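Local coordinates for L-Ala-D/L-Glu epimerase, a muconate lactonizing enzyme (Klebsiella pneumoniae subsp. pneumoniae MGH 78578, PDB 3FCP), which belongs to the enolase superfamily, pairing an enolase-like N-terminal domain with a TIM-barrel domain that binds a magnesium ion, at residues Glu175-Val187 against Thr208-Val221. Sequence-based numbering, arbitrary orientation.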
loop_
_atom_site.group_PDB
_atom_site.type_symbol
_atom_site.label_atom_id
_atom_site.label_comp_id
_atom_site.label_asym_id
_atom_site.label_seq_id
_atom_site.Cartn_x
_atom_site.Cartn_y
_atom_site.Cartn_z
ATOM N N GLU A 175 -24.943 -23.670 -14.649
ATOM C CA GLU A 175 -25.282 -22.598 -13.718
ATOM C C GLU A 175 -24.628 -22.932 -12.383
ATOM O O GLU A 175 -24.459 -24.105 -12.050
ATOM C CB GLU A 175 -26.801 -22.494 -13.549
ATOM C CG GLU A 175 -27.541 -22.104 -14.818
ATOM C CD GLU A 175 -27.205 -20.698 -15.280
ATOM O OE1 GLU A 175 -27.662 -20.303 -16.375
ATOM O OE2 GLU A 175 -26.487 -19.981 -14.550
ATOM N N LEU A 176 -24.260 -21.905 -11.623
ATOM C CA LEU A 176 -23.602 -22.116 -10.336
ATOM C C LEU A 176 -24.349 -23.084 -9.422
ATOM O O LEU A 176 -23.758 -24.028 -8.893
ATOM C CB LEU A 176 -23.401 -20.778 -9.613
ATOM C CG LEU A 176 -22.684 -20.842 -8.256
ATOM C CD1 LEU A 176 -21.323 -21.525 -8.409
ATOM C CD2 LEU A 176 -22.517 -19.436 -7.702
ATOM N N ALA A 177 -25.644 -22.846 -9.235
ATOM C CA ALA A 177 -26.455 -23.693 -8.372
ATOM C C ALA A 177 -26.344 -25.155 -8.780
ATOM O O ALA A 177 -26.195 -26.032 -7.930
ATOM C CB ALA A 177 -27.924 -23.240 -8.411
ATOM N N THR A 178 -26.405 -25.417 -10.081
ATOM C CA THR A 178 -26.316 -26.790 -10.554
ATOM C C THR A 178 -24.930 -27.378 -10.298
ATOM O O THR A 178 -24.820 -28.497 -9.793
ATOM C CB THR A 178 -26.674 -26.902 -12.058
ATOM O OG1 THR A 178 -25.655 -26.285 -12.852
ATOM C CG2 THR A 178 -27.990 -26.211 -12.335
ATOM N N ASP A 179 -23.872 -26.635 -10.626
ATOM C CA ASP A 179 -22.521 -27.138 -10.393
ATOM C C ASP A 179 -22.245 -27.373 -8.911
ATOM O O ASP A 179 -21.536 -28.315 -8.557
ATOM C CB ASP A 179 -21.455 -26.185 -10.959
ATOM C CG ASP A 179 -21.191 -26.409 -12.443
ATOM O OD1 ASP A 179 -21.329 -27.561 -12.910
ATOM O OD2 ASP A 179 -20.829 -25.441 -13.145
ATOM N N LEU A 180 -22.796 -26.526 -8.045
ATOM C CA LEU A 180 -22.576 -26.683 -6.609
ATOM C C LEU A 180 -23.309 -27.903 -6.057
ATOM O O LEU A 180 -22.810 -28.579 -5.158
ATOM C CB LEU A 180 -23.014 -25.422 -5.844
ATOM C CG LEU A 180 -22.176 -24.155 -6.049
ATOM C CD1 LEU A 180 -22.742 -23.014 -5.215
ATOM C CD2 LEU A 180 -20.736 -24.430 -5.656
ATOM N N ARG A 181 -24.497 -28.179 -6.585
ATOM C CA ARG A 181 -25.269 -29.339 -6.135
ATOM C C ARG A 181 -24.563 -30.596 -6.623
ATOM O O ARG A 181 -24.534 -31.619 -5.935
ATOM C CB ARG A 181 -26.695 -29.276 -6.689
ATOM C CG ARG A 181 -27.517 -28.141 -6.095
ATOM C CD ARG A 181 -28.854 -27.950 -6.796
ATOM N NE ARG A 181 -29.680 -29.154 -6.788
ATOM C CZ ARG A 181 -29.609 -30.120 -7.699
ATOM N NH1 ARG A 181 -28.746 -30.029 -8.703
ATOM N NH2 ARG A 181 -30.404 -31.180 -7.608
ATOM N N HIS A 182 -23.992 -30.504 -7.820
ATOM C CA HIS A 182 -23.249 -31.610 -8.415
ATOM C C HIS A 182 -22.054 -31.942 -7.522
ATOM O O HIS A 182 -21.860 -33.090 -7.126
ATOM C CB HIS A 182 -22.763 -31.209 -9.812
ATOM C CG HIS A 182 -21.730 -32.128 -10.391
ATOM N ND1 HIS A 182 -22.019 -33.410 -10.807
ATOM C CD2 HIS A 182 -20.410 -31.939 -10.640
ATOM C CE1 HIS A 182 -20.924 -33.970 -11.291
ATOM N NE2 HIS A 182 -19.933 -33.100 -11.201
ATOM N N THR A 183 -21.261 -30.926 -7.194
ATOM C CA THR A 183 -20.083 -31.138 -6.365
ATOM C C THR A 183 -20.449 -31.588 -4.952
ATOM O O THR A 183 -19.807 -32.480 -4.400
ATOM C CB THR A 183 -19.185 -29.863 -6.317
ATOM O OG1 THR A 183 -18.138 -30.044 -5.352
ATOM C CG2 THR A 183 -19.995 -28.648 -5.944
ATOM N N ARG A 184 -21.485 -30.993 -4.370
ATOM C CA ARG A 184 -21.901 -31.378 -3.022
ATOM C C ARG A 184 -22.254 -32.867 -2.977
ATOM O O ARG A 184 -21.884 -33.572 -2.036
ATOM C CB ARG A 184 -23.106 -30.552 -2.570
ATOM C CG ARG A 184 -23.508 -30.804 -1.119
ATOM C CD ARG A 184 -24.743 -30.002 -0.733
ATOM N NE ARG A 184 -24.523 -28.563 -0.859
ATOM C CZ ARG A 184 -23.696 -27.860 -0.088
ATOM N NH1 ARG A 184 -23.561 -26.552 -0.277
ATOM N NH2 ARG A 184 -23.009 -28.461 0.878
ATOM N N ALA A 185 -22.962 -33.341 -4.001
ATOM C CA ALA A 185 -23.357 -34.748 -4.078
ATOM C C ALA A 185 -22.136 -35.661 -4.083
ATOM O O ALA A 185 -22.096 -36.677 -3.379
ATOM C CB ALA A 185 -24.194 -34.988 -5.333
ATOM N N ILE A 186 -21.133 -35.295 -4.874
ATOM C CA ILE A 186 -19.918 -36.090 -4.963
ATOM C C ILE A 186 -19.151 -36.065 -3.647
ATOM O O ILE A 186 -18.606 -37.083 -3.215
ATOM C CB ILE A 186 -19.010 -35.586 -6.108
ATOM C CG1 ILE A 186 -19.734 -35.760 -7.446
ATOM C CG2 ILE A 186 -17.698 -36.363 -6.117
ATOM C CD1 ILE A 186 -19.012 -35.157 -8.634
ATOM N N VAL A 187 -19.113 -34.902 -3.007
ATOM C CA VAL A 187 -18.415 -34.767 -1.735
ATOM C C VAL A 187 -19.047 -35.680 -0.680
ATOM O O VAL A 187 -18.342 -36.353 0.070
ATOM C CB VAL A 187 -18.447 -33.300 -1.235
ATOM C CG1 VAL A 187 -17.916 -33.215 0.194
ATOM C CG2 VAL A 187 -17.603 -32.429 -2.153
ATOM N N THR A 208 -19.555 -14.489 -9.155
ATOM C CA THR A 208 -19.908 -15.900 -9.117
ATOM C C THR A 208 -18.792 -16.663 -8.403
ATOM O O THR A 208 -19.046 -17.587 -7.638
ATOM C CB THR A 208 -20.074 -16.453 -10.548
ATOM O OG1 THR A 208 -21.143 -15.753 -11.202
ATOM C CG2 THR A 208 -20.373 -17.953 -10.524
ATOM N N GLY A 209 -17.552 -16.260 -8.660
ATOM C CA GLY A 209 -16.418 -16.917 -8.034
ATOM C C GLY A 209 -16.394 -16.788 -6.521
ATOM O O GLY A 209 -16.103 -17.762 -5.814
ATOM N N ALA A 210 -16.686 -15.592 -6.015
ATOM C CA ALA A 210 -16.700 -15.371 -4.572
ATOM C C ALA A 210 -17.753 -16.274 -3.931
ATOM O O ALA A 210 -17.479 -16.979 -2.959
ATOM C CB ALA A 210 -17.002 -13.908 -4.260
ATOM N N LYS A 211 -18.959 -16.253 -4.486
ATOM C CA LYS A 211 -20.044 -17.072 -3.957
ATOM C C LYS A 211 -19.729 -18.562 -4.101
ATOM O O LYS A 211 -19.859 -19.331 -3.146
ATOM C CB LYS A 211 -21.349 -16.745 -4.695
ATOM C CG LYS A 211 -22.557 -17.507 -4.173
ATOM C CD LYS A 211 -23.812 -17.172 -4.971
ATOM C CE LYS A 211 -25.010 -17.953 -4.448
ATOM N NZ LYS A 211 -26.221 -17.726 -5.289
ATOM N N GLY A 212 -19.310 -18.960 -5.301
ATOM C CA GLY A 212 -18.989 -20.354 -5.551
ATOM C C GLY A 212 -17.861 -20.862 -4.669
ATOM O O GLY A 212 -17.973 -21.917 -4.047
ATOM N N CYS A 213 -16.768 -20.113 -4.600
ATOM C CA CYS A 213 -15.642 -20.541 -3.775
ATOM C C CYS A 213 -15.987 -20.657 -2.292
ATOM O O CYS A 213 -15.504 -21.566 -1.617
ATOM C CB CYS A 213 -14.448 -19.601 -3.968
ATOM S SG CYS A 213 -13.603 -19.855 -5.553
ATOM N N ARG A 214 -16.807 -19.743 -1.777
ATOM C CA ARG A 214 -17.196 -19.814 -0.365
ATOM C C ARG A 214 -17.968 -21.107 -0.107
ATOM O O ARG A 214 -17.726 -21.798 0.877
ATOM C CB ARG A 214 -18.063 -18.608 0.038
ATOM C CG ARG A 214 -17.273 -17.349 0.383
ATOM C CD ARG A 214 -18.171 -16.298 1.031
ATOM N NE ARG A 214 -19.163 -15.774 0.092
ATOM C CZ ARG A 214 -18.971 -14.711 -0.682
ATOM N NH1 ARG A 214 -17.821 -14.045 -0.623
ATOM N NH2 ARG A 214 -19.921 -14.321 -1.527
ATOM N N GLU A 215 -18.890 -21.427 -1.007
ATOM C CA GLU A 215 -19.698 -22.638 -0.888
ATOM C C GLU A 215 -18.837 -23.891 -0.964
ATOM O O GLU A 215 -19.016 -24.823 -0.178
ATOM C CB GLU A 215 -20.746 -22.674 -2.000
ATOM C CG GLU A 215 -21.885 -21.699 -1.804
ATOM C CD GLU A 215 -22.711 -22.049 -0.590
ATOM O OE1 GLU A 215 -23.185 -23.206 -0.512
ATOM O OE2 GLU A 215 -22.883 -21.174 0.288
ATOM N N LEU A 216 -17.905 -23.914 -1.913
ATOM C CA LEU A 216 -17.018 -25.058 -2.071
ATOM C C LEU A 216 -16.176 -25.269 -0.813
ATOM O O LEU A 216 -16.022 -26.398 -0.331
ATOM C CB LEU A 216 -16.107 -24.855 -3.281
ATOM C CG LEU A 216 -16.793 -24.886 -4.653
ATOM C CD1 LEU A 216 -15.836 -24.369 -5.716
ATOM C CD2 LEU A 216 -17.246 -26.314 -4.969
ATOM N N ALA A 217 -15.628 -24.188 -0.275
ATOM C CA ALA A 217 -14.816 -24.308 0.928
ATOM C C ALA A 217 -15.670 -24.832 2.074
ATOM O O ALA A 217 -15.219 -25.666 2.857
ATOM C CB ALA A 217 -14.214 -22.959 1.301
ATOM N N ALA A 218 -16.901 -24.338 2.168
ATOM C CA ALA A 218 -17.807 -24.749 3.237
ATOM C C ALA A 218 -18.170 -26.236 3.185
ATOM O O ALA A 218 -18.306 -26.874 4.227
ATOM C CB ALA A 218 -19.077 -23.886 3.212
ATOM N N MET A 219 -18.316 -26.793 1.986
ATOM C CA MET A 219 -18.655 -28.207 1.874
ATOM C C MET A 219 -17.452 -29.144 2.014
ATOM O O MET A 219 -17.593 -30.358 1.931
ATOM C CB MET A 219 -19.428 -28.496 0.572
ATOM C CG MET A 219 -18.741 -28.115 -0.739
ATOM S SD MET A 219 -19.648 -28.667 -2.235
ATOM C CE MET A 219 -20.775 -27.383 -2.441
ATOM N N GLY A 220 -16.266 -28.582 2.231
ATOM C CA GLY A 220 -15.095 -29.424 2.421
ATOM C C GLY A 220 -14.159 -29.666 1.251
ATOM O O GLY A 220 -13.270 -30.513 1.339
ATOM N N VAL A 221 -14.342 -28.942 0.154
ATOM C CA VAL A 221 -13.462 -29.105 -1.000
ATOM C C VAL A 221 -12.053 -28.694 -0.560
ATOM O O VAL A 221 -11.876 -27.650 0.066
ATOM C CB VAL A 221 -13.949 -28.236 -2.175
ATOM C CG1 VAL A 221 -12.977 -28.320 -3.348
ATOM C CG2 VAL A 221 -15.333 -28.703 -2.601
#
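M219 packs against helix 176-189 beside R184, its SD 3.7 Å from T183 CG2 and its CE 3.6 Å from L180 O. M219 CG lies between its own backbone N and carbonyl carbon (chi1 58°), and the bend at chi3 turns CE over one face of the R184 guanidinium. Packing is close on the barrel side, where T183 CG2 meets L216 CD2 at 3.7 Å and both side chains rest on V198 of strand 195-199; T183 OG1 is buried here without a polar partner. L180 crosses E215 and L216 at about right angles, CD1 on E215 CG and CD2 on L216 CD2. Toward the N-terminal end of helix 176-189, L176 CD1 rests directly on the backbone of G212, 3.9 Å from its CA, while CD2 touches T208 CG2 and K211 CD. The solvent side is looser: R184 NH1 and E215 OE1 form a long 3.4 Å salt bridge, OE1 at the guanidinium's edge and in its plane, the two groups' planes 68° apart, and exposed K211 extends past L176. G220, with positive phi, forms a Schellman motif. Two nearly parallel helices, axes 13° apart, flanking strand 195-199 are typical of successive beta-alpha units in a TIM barrel's outer layer.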